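Local coordinates for protein methyltransferase (Streptococcus mutans, PDB 2B78) that probably transfers methyl groups from S-adenosylmethionine, perhaps to RNA, and binds S-adenosylhomocysteine, at residues T72-L77 / D105-V110; V119-Y124 / E134-F139. One frame throughout, in Å; residues are numbered along the deposited sequence.

Interaction 1 of 2, residues T72-L77 / D105-V110; sequences TYFIKL and DSFGGV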
ATOM      1  N   THR A  72      10.287  24.547   9.925  1.00 19.53           N
ATOM      2  CA  THR A  72       9.086  25.289   9.548  1.00 19.46           C
ATOM      3  C   THR A  72       8.510  24.813   8.217  1.00 19.56           C
ATOM      4  O   THR A  72       7.290  24.802   8.027  1.00 20.04           O
ATOM      5  CB  THR A  72       9.358  26.805   9.461  1.00 18.11           C
ATOM      6  OG1 THR A  72       9.514  27.331  10.785  1.00 18.73           O
ATOM      7  CG2 THR A  72       8.200  27.522   8.777  1.00 15.07           C
ATOM      8  N   TYR A  73       9.383  24.422   7.299  1.00 19.70           N
ATOM      9  CA  TYR A  73       8.920  23.950   6.003  1.00 21.68           C
ATOM     10  C   TYR A  73       8.072  22.695   6.188  1.00 20.82           C
ATOM     11  O   TYR A  73       7.069  22.516   5.504  1.00 21.32           O
ATOM     12  CB  TYR A  73      10.103  23.642   5.090  1.00 23.63           C
ATOM     13  CG  TYR A  73       9.677  23.260   3.690  1.00 27.44           C
ATOM     14  CD1 TYR A  73       9.233  24.226   2.788  1.00 28.57           C
ATOM     15  CD2 TYR A  73       9.712  21.928   3.269  1.00 28.44           C
ATOM     16  CE1 TYR A  73       8.834  23.880   1.500  1.00 28.47           C
ATOM     17  CE2 TYR A  73       9.315  21.571   1.978  1.00 29.19           C
ATOM     18  CZ  TYR A  73       8.881  22.552   1.103  1.00 28.95           C
ATOM     19  OH  TYR A  73       8.504  22.212  -0.175  1.00 32.28           O
ATOM     20  N   PHE A  74       8.472  21.824   7.115  1.00 19.66           N
ATOM     21  CA  PHE A  74       7.713  20.603   7.357  1.00 18.42           C
ATOM     22  C   PHE A  74       6.428  20.876   8.135  1.00 19.01           C
ATOM     23  O   PHE A  74       5.417  20.194   7.931  1.00 18.84           O
ATOM     24  CB  PHE A  74       8.589  19.563   8.065  1.00 18.27           C
ATOM     25  CG  PHE A  74       9.642  18.965   7.173  1.00 18.31           C
ATOM     26  CD1 PHE A  74       9.283  18.146   6.104  1.00 18.09           C
ATOM     27  CD2 PHE A  74      10.986  19.259   7.367  1.00 17.14           C
ATOM     28  CE1 PHE A  74      10.256  17.636   5.239  1.00 17.71           C
ATOM     29  CE2 PHE A  74      11.959  18.754   6.510  1.00 17.77           C
ATOM     30  CZ  PHE A  74      11.593  17.942   5.443  1.00 16.89           C
ATOM     31  N   ILE A  75       6.445  21.875   9.014  1.00 19.75           N
ATOM     32  CA  ILE A  75       5.232  22.218   9.764  1.00 19.65           C
ATOM     33  C   ILE A  75       4.152  22.615   8.745  1.00 20.00           C
ATOM     34  O   ILE A  75       2.993  22.193   8.851  1.00 20.50           O
ATOM     35  CB  ILE A  75       5.497  23.396  10.750  1.00 19.32           C
ATOM     36  CG1 ILE A  75       6.322  22.885  11.932  1.00 19.23           C
ATOM     37  CG2 ILE A  75       4.189  23.996  11.241  1.00 17.89           C
ATOM     38  CD1 ILE A  75       6.846  23.978  12.845  1.00 18.35           C
ATOM     39  N   LYS A  76       4.545  23.402   7.747  1.00 20.28           N
ATOM     40  CA  LYS A  76       3.627  23.843   6.699  1.00 22.23           C
ATOM     41  C   LYS A  76       3.089  22.636   5.933  1.00 22.48           C
ATOM     42  O   LYS A  76       1.891  22.535   5.682  1.00 22.47           O
ATOM     43  CB  LYS A  76       4.342  24.770   5.711  1.00 25.17           C
ATOM     44  CG  LYS A  76       4.931  26.043   6.322  1.00 29.65           C
ATOM     45  CD  LYS A  76       3.845  27.016   6.752  1.00 31.50           C
ATOM     46  CE  LYS A  76       4.444  28.353   7.170  1.00 32.66           C
ATOM     47  NZ  LYS A  76       3.396  29.310   7.626  1.00 31.98           N
ATOM     48  N   LEU A  77       3.982  21.728   5.552  1.00 22.15           N
ATOM     49  CA  LEU A  77       3.568  20.538   4.814  1.00 21.85           C
ATOM     50  C   LEU A  77       2.568  19.694   5.595  1.00 22.31           C
ATOM     51  O   LEU A  77       1.570  19.231   5.039  1.00 23.05           O
ATOM     52  CB  LEU A  77       4.778  19.673   4.451  1.00 20.41           C
ATOM     53  CG  LEU A  77       5.625  20.136   3.263  1.00 20.86           C
ATOM     54  CD1 LEU A  77       6.758  19.157   3.035  1.00 20.31           C
ATOM     55  CD2 LEU A  77       4.742  20.234   2.007  1.00 20.23           C
ATOM     56  N   ASP A 105       1.345  14.180  -0.949  1.00 14.60           N
ATOM     57  CA  ASP A 105       1.259  15.293  -0.008  1.00 14.45           C
ATOM     58  C   ASP A 105       2.449  16.227  -0.146  1.00 14.20           C
ATOM     59  O   ASP A 105       2.841  16.925   0.800  1.00 14.70           O
ATOM     60  CB  ASP A 105       1.137  14.777   1.418  1.00 14.45           C
ATOM     61  CG  ASP A 105      -0.196  14.112   1.667  1.00 16.80           C
ATOM     62  OD1 ASP A 105      -1.219  14.838   1.726  1.00 15.10           O
ATOM     63  OD2 ASP A 105      -0.218  12.864   1.781  1.00 17.25           O
ATOM     64  N   SER A 106       3.017  16.219  -1.348  1.00 14.23           N
ATOM     65  CA  SER A 106       4.140  17.073  -1.730  1.00 14.39           C
ATOM     66  C   SER A 106       5.511  16.871  -1.112  1.00 13.34           C
ATOM     67  O   SER A 106       6.307  17.804  -1.044  1.00 13.77           O
ATOM     68  CB  SER A 106       3.739  18.550  -1.614  1.00 15.62           C
ATOM     69  OG  SER A 106       2.807  18.879  -2.640  1.00 18.62           O
ATOM     70  N   PHE A 107       5.799  15.667  -0.647  1.00 13.00           N
ATOM     71  CA  PHE A 107       7.132  15.403  -0.138  1.00 13.61           C
ATOM     72  C   PHE A 107       7.409  13.921  -0.240  1.00 14.50           C
ATOM     73  O   PHE A 107       7.124  13.161   0.682  1.00 15.96           O
ATOM     74  CB  PHE A 107       7.311  15.862   1.309  1.00 12.10           C
ATOM     75  CG  PHE A 107       8.756  16.016   1.697  1.00 13.95           C
ATOM     76  CD1 PHE A 107       9.487  17.117   1.260  1.00 10.95           C
ATOM     77  CD2 PHE A 107       9.407  15.024   2.426  1.00 12.00           C
ATOM     78  CE1 PHE A 107      10.849  17.228   1.540  1.00 13.32           C
ATOM     79  CE2 PHE A 107      10.769  15.124   2.710  1.00 12.67           C
ATOM     80  CZ  PHE A 107      11.489  16.227   2.265  1.00 12.35           C
ATOM     81  N   GLY A 108       7.960  13.505  -1.375  1.00 15.33           N
ATOM     82  CA  GLY A 108       8.259  12.097  -1.565  1.00 15.61           C
ATOM     83  C   GLY A 108       9.298  11.575  -0.593  1.00 15.33           C
ATOM     84  O   GLY A 108      10.088  12.346  -0.049  1.00 14.75           O
ATOM     85  N   GLY A 109       9.285  10.264  -0.357  1.00 15.63           N
ATOM     86  CA  GLY A 109      10.250   9.661   0.548  1.00 15.00           C
ATOM     87  C   GLY A 109       9.735   9.394   1.953  1.00 16.06           C
ATOM     88  O   GLY A 109      10.358   8.662   2.726  1.00 15.68           O
ATOM     89  N   VAL A 110       8.583   9.971   2.280  1.00 15.50           N
ATOM     90  CA  VAL A 110       8.015   9.812   3.615  1.00 14.57           C
ATOM     91  C   VAL A 110       6.529   9.498   3.638  1.00 15.09           C
ATOM     92  O   VAL A 110       5.748  10.113   2.909  1.00 15.91           O
ATOM     93  CB  VAL A 110       8.211  11.105   4.444  1.00 14.50           C
ATOM     94  CG1 VAL A 110       7.601  10.934   5.831  1.00 14.77           C
ATOM     95  CG2 VAL A 110       9.692  11.458   4.537  1.00 14.17           C
TER
HETATM   96  O   HOH W   1       6.445  20.618  -0.992  1.00 30.76           O
HETATM   97  O   HOH W   2       1.771  18.968   2.332  1.00 18.89           O
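Phe74 drives the edge of its ring into one face of Phe107, and this T-shaped (edge-to-face) pair is the tight part of the contact. The ring centroids of Phe74 and Phe107 lie 4.9 Å apart with planes at 85°. Phe74 CE1 is the leading atom: it stands over the Phe107 face, displaced from the centre toward the rim, and comes to 3.5 Å from Phe107 CZ. The bond from CA to CB of Phe107 points toward helix 71-83, with CG anti to the backbone N (chi1 -161°). Leu77, one turn further along that helix, divides its two methyls between neighbouring residues of the loop. Its CD1 packs at 3.8 Å against Phe107 CB and also touches CD1 of that ring, whereas its CD2 lies 4.1 Å from Ser106 CB and near the carbonyl of Asp105.

No hydrogen bond passes directly between the two segments; water makes the polar links. On the looser side, where Tyr73 and Ser106 are both partly exposed, one water accepts from Tyr73 OH at 2.7 Å and donates to Ser106 O at 2.8 Å. Separately, at the Leu77 end, a second water donates to both Leu77 O and Asp105 O, joining the helix backbone to the loop.

The loop has its own supports: the Asp105 carboxylate accepts a hydrogen bond from Asn101 N and forms a salt bridge with Arg85, while Phe107 to Val110 form a type II beta turn leading into strand 110-115. The direct contact is therefore apolar, with ring edge against ring face and methyls against carbon, while solvent-mediated bonds supply its polar component and give Leu77 O, Asp105 O and Ser106 O a water partner each.

Interaction 2 of 2, residues V119-Y124 / E134-F139; sequences VLFSWY and EIVAAF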
ATOM      1  N   VAL A 119       1.379   6.594  15.992  1.00 14.42           N
ATOM      2  CA  VAL A 119       1.681   6.892  14.602  1.00 15.70           C
ATOM      3  C   VAL A 119       2.860   6.062  14.135  1.00 15.87           C
ATOM      4  O   VAL A 119       3.675   5.603  14.947  1.00 16.76           O
ATOM      5  CB  VAL A 119       1.992   8.387  14.387  1.00 16.97           C
ATOM      6  CG1 VAL A 119       0.753   9.196  14.659  1.00 18.47           C
ATOM      7  CG2 VAL A 119       3.128   8.839  15.294  1.00 18.43           C
ATOM      8  N   LEU A 120       2.938   5.862  12.824  1.00 15.54           N
ATOM      9  CA  LEU A 120       4.013   5.084  12.232  1.00 15.25           C
ATOM     10  C   LEU A 120       4.640   5.826  11.054  1.00 15.56           C
ATOM     11  O   LEU A 120       3.992   6.057  10.035  1.00 16.65           O
ATOM     12  CB  LEU A 120       3.485   3.722  11.765  1.00 12.64           C
ATOM     13  CG  LEU A 120       4.541   2.793  11.153  1.00 13.93           C
ATOM     14  CD1 LEU A 120       5.540   2.370  12.233  1.00 12.87           C
ATOM     15  CD2 LEU A 120       3.865   1.573  10.541  1.00 13.92           C
ATOM     16  N   PHE A 121       5.906   6.201  11.223  1.00 15.91           N
ATOM     17  CA  PHE A 121       6.682   6.901  10.209  1.00 16.72           C
ATOM     18  C   PHE A 121       7.411   5.858   9.378  1.00 17.70           C
ATOM     19  O   PHE A 121       7.885   4.851   9.918  1.00 17.80           O
ATOM     20  CB  PHE A 121       7.750   7.781  10.865  1.00 15.94           C
ATOM     21  CG  PHE A 121       7.230   9.051  11.467  1.00 16.87           C
ATOM     22  CD1 PHE A 121       7.363  10.258  10.794  1.00 15.92           C
ATOM     23  CD2 PHE A 121       6.624   9.049  12.721  1.00 17.09           C
ATOM     24  CE1 PHE A 121       6.902  11.442  11.360  1.00 15.52           C
ATOM     25  CE2 PHE A 121       6.161  10.234  13.292  1.00 15.16           C
ATOM     26  CZ  PHE A 121       6.300  11.427  12.611  1.00 13.98           C
ATOM     27  N   SER A 122       7.515   6.101   8.077  1.00 16.65           N
ATOM     28  CA  SER A 122       8.238   5.198   7.198  1.00 16.54           C
ATOM     29  C   SER A 122       9.192   6.020   6.352  1.00 16.55           C
ATOM     30  O   SER A 122       8.787   6.979   5.678  1.00 15.50           O
ATOM     31  CB  SER A 122       7.282   4.400   6.310  1.00 16.01           C
ATOM     32  OG  SER A 122       6.554   3.463   7.087  1.00 17.00           O
ATOM     33  N   TRP A 123      10.468   5.656   6.411  1.00 16.83           N
ATOM     34  CA  TRP A 123      11.508   6.352   5.656  1.00 16.95           C
ATOM     35  C   TRP A 123      11.919   5.509   4.443  1.00 17.45           C
ATOM     36  O   TRP A 123      12.448   4.404   4.597  1.00 17.25           O
ATOM     37  CB  TRP A 123      12.722   6.595   6.559  1.00 15.32           C
ATOM     38  CG  TRP A 123      12.373   7.149   7.913  1.00 15.49           C
ATOM     39  CD1 TRP A 123      12.500   6.510   9.114  1.00 14.67           C
ATOM     40  CD2 TRP A 123      11.801   8.434   8.203  1.00 14.42           C
ATOM     41  NE1 TRP A 123      12.042   7.314  10.131  1.00 15.39           N
ATOM     42  CE2 TRP A 123      11.611   8.501   9.601  1.00 13.99           C
ATOM     43  CE3 TRP A 123      11.436   9.536   7.416  1.00 14.00           C
ATOM     44  CZ2 TRP A 123      11.060   9.624  10.231  1.00 13.40           C
ATOM     45  CZ3 TRP A 123      10.890  10.652   8.043  1.00 14.03           C
ATOM     46  CH2 TRP A 123      10.711  10.687   9.438  1.00 14.04           C
ATOM     47  N   TYR A 124      11.704   6.047   3.242  1.00 17.65           N
ATOM     48  CA  TYR A 124      12.014   5.328   2.009  1.00 18.43           C
ATOM     49  C   TYR A 124      13.398   5.561   1.410  1.00 18.50           C
ATOM     50  O   TYR A 124      13.763   4.914   0.426  1.00 18.66           O
ATOM     51  CB  TYR A 124      10.945   5.626   0.947  1.00 18.28           C
ATOM     52  CG  TYR A 124       9.592   5.051   1.285  1.00 17.92           C
ATOM     53  CD1 TYR A 124       8.877   5.513   2.386  1.00 18.47           C
ATOM     54  CD2 TYR A 124       9.029   4.036   0.510  1.00 19.70           C
ATOM     55  CE1 TYR A 124       7.632   4.982   2.712  1.00 19.05           C
ATOM     56  CE2 TYR A 124       7.777   3.495   0.829  1.00 19.59           C
ATOM     57  CZ  TYR A 124       7.089   3.977   1.933  1.00 19.94           C
ATOM     58  OH  TYR A 124       5.857   3.462   2.261  1.00 20.85           O
ATOM     59  N   GLU A 134      14.168  16.858  12.386  1.00 22.57           N
ATOM     60  CA  GLU A 134      13.385  18.058  12.124  1.00 22.79           C
ATOM     61  C   GLU A 134      12.004  17.678  11.598  1.00 21.07           C
ATOM     62  O   GLU A 134      11.008  18.297  11.957  1.00 20.57           O
ATOM     63  CB  GLU A 134      14.115  18.968  11.140  1.00 23.48           C
ATOM     64  CG  GLU A 134      14.727  18.248   9.962  1.00 26.56           C
ATOM     65  CD  GLU A 134      15.694  19.129   9.197  1.00 28.75           C
ATOM     66  OE1 GLU A 134      15.235  20.113   8.574  1.00 28.16           O
ATOM     67  OE2 GLU A 134      16.913  18.837   9.230  1.00 29.07           O
ATOM     68  N   ILE A 135      11.942  16.648  10.762  1.00 19.14           N
ATOM     69  CA  ILE A 135      10.660  16.196  10.238  1.00 17.92           C
ATOM     70  C   ILE A 135       9.742  15.787  11.393  1.00 18.64           C
ATOM     71  O   ILE A 135       8.588  16.200  11.458  1.00 19.49           O
ATOM     72  CB  ILE A 135      10.831  14.971   9.298  1.00 17.90           C
ATOM     73  CG1 ILE A 135      11.565  15.394   8.024  1.00 15.87           C
ATOM     74  CG2 ILE A 135       9.454  14.364   8.966  1.00 15.23           C
ATOM     75  CD1 ILE A 135      11.766  14.269   7.019  1.00 17.79           C
ATOM     76  N   VAL A 136      10.254  14.964  12.304  1.00 18.15           N
ATOM     77  CA  VAL A 136       9.456  14.503  13.432  1.00 17.35           C
ATOM     78  C   VAL A 136       9.060  15.666  14.336  1.00 18.03           C
ATOM     79  O   VAL A 136       7.912  15.763  14.764  1.00 19.46           O
ATOM     80  CB  VAL A 136      10.221  13.433  14.250  1.00 17.32           C
ATOM     81  CG1 VAL A 136       9.404  13.012  15.448  1.00 16.66           C
ATOM     82  CG2 VAL A 136      10.510  12.224  13.380  1.00 16.02           C
ATOM     83  N   ALA A 137      10.014  16.552  14.612  1.00 17.27           N
ATOM     84  CA  ALA A 137       9.768  17.718  15.448  1.00 16.78           C
ATOM     85  C   ALA A 137       8.591  18.522  14.887  1.00 16.22           C
ATOM     86  O   ALA A 137       7.695  18.941  15.626  1.00 16.70           O
ATOM     87  CB  ALA A 137      11.027  18.588  15.505  1.00 15.95           C
ATOM     88  N   ALA A 138       8.604  18.731  13.572  1.00 14.76           N
ATOM     89  CA  ALA A 138       7.539  19.463  12.897  1.00 13.86           C
ATOM     90  C   ALA A 138       6.214  18.720  13.009  1.00 13.39           C
ATOM     91  O   ALA A 138       5.161  19.338  13.204  1.00 12.77           O
ATOM     92  CB  ALA A 138       7.890  19.656  11.425  1.00 11.72           C
ATOM     93  N   PHE A 139       6.259  17.396  12.879  1.00 13.29           N
ATOM     94  CA  PHE A 139       5.039  16.589  12.966  1.00 14.52           C
ATOM     95  C   PHE A 139       4.417  16.667  14.358  1.00 15.31           C
ATOM     96  O   PHE A 139       3.203  16.850  14.497  1.00 15.24           O
ATOM     97  CB  PHE A 139       5.322  15.115  12.632  1.00 13.90           C
ATOM     98  CG  PHE A 139       4.091  14.240  12.671  1.00 14.37           C
ATOM     99  CD1 PHE A 139       3.285  14.099  11.547  1.00 13.29           C
ATOM    100  CD2 PHE A 139       3.716  13.593  13.846  1.00 13.42           C
ATOM    101  CE1 PHE A 139       2.120  13.325  11.592  1.00 13.25           C
ATOM    102  CE2 PHE A 139       2.560  12.822  13.905  1.00 13.14           C
ATOM    103  CZ  PHE A 139       1.758  12.688  12.772  1.00 14.14           C
TER
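Phe121 points the edge of its ring at the face of Phe139 in a T-shaped (edge-to-face) pair, with planes at 76° and centroids of the two rings 5.1 Å apart. Its CZ does the touching, 3.6 Å from Phe139 CG, an atom set anti to its own backbone N (chi1 -179°). Val136 CG2 sits over one face of the Phe121 ring, toward its rim, at 4.2 Å from Phe121 CE1. The same methyl meets the edge of Trp123 at CZ2. Trp123 and Ile135 approach tip to tip, Ile135 CD1 lying 3.9 Å from Trp123 CZ3, while Val119 CG1 borders the far end of the Phe139 ring.

In the next shell, Phe121 CB lies over one face of the Trp123 indole, whose NE1 is hydrogen-bonded to Glu151 OE1. Tyr143 stacks on Phe139, and Phe78 forms an edge-to-face pair with it. Backbone bonds from Val119 and Phe121 to Tyr150 fix the strand against parallel strand 148-153. The strand and helix segments run nearly antiparallel (152° between their N-to-C directions), with axes 11.5 Å apart at closest approach. Strand 118-123, helix 132-142 and strand 148-153 thus form a beta-alpha-beta crossover, its helix packed on the sheet.

In the fold
Interactions 1 and 2 occur in series along the chain, the first closing before the second opens, and their centres are about 10 Å apart. Both belong to the region around the mixed sheet of strands 96-101, 110-115, 118-123, 148-153 and 162-165. Helices 71-83 and 132-142 join them directly: Phe74 CB is 3.4 Å from Ala138 CB. A probable backbone hydrogen bond, Gly109 O to Tyr124 N at 3.0 Å, ties the loop of interaction 1 to the end of the strand in interaction 2. The two contacts thus form one continuous packed unit, away from Asp242, Arg246, Asp271 and Val272 of the S-adenosylhomocysteine site.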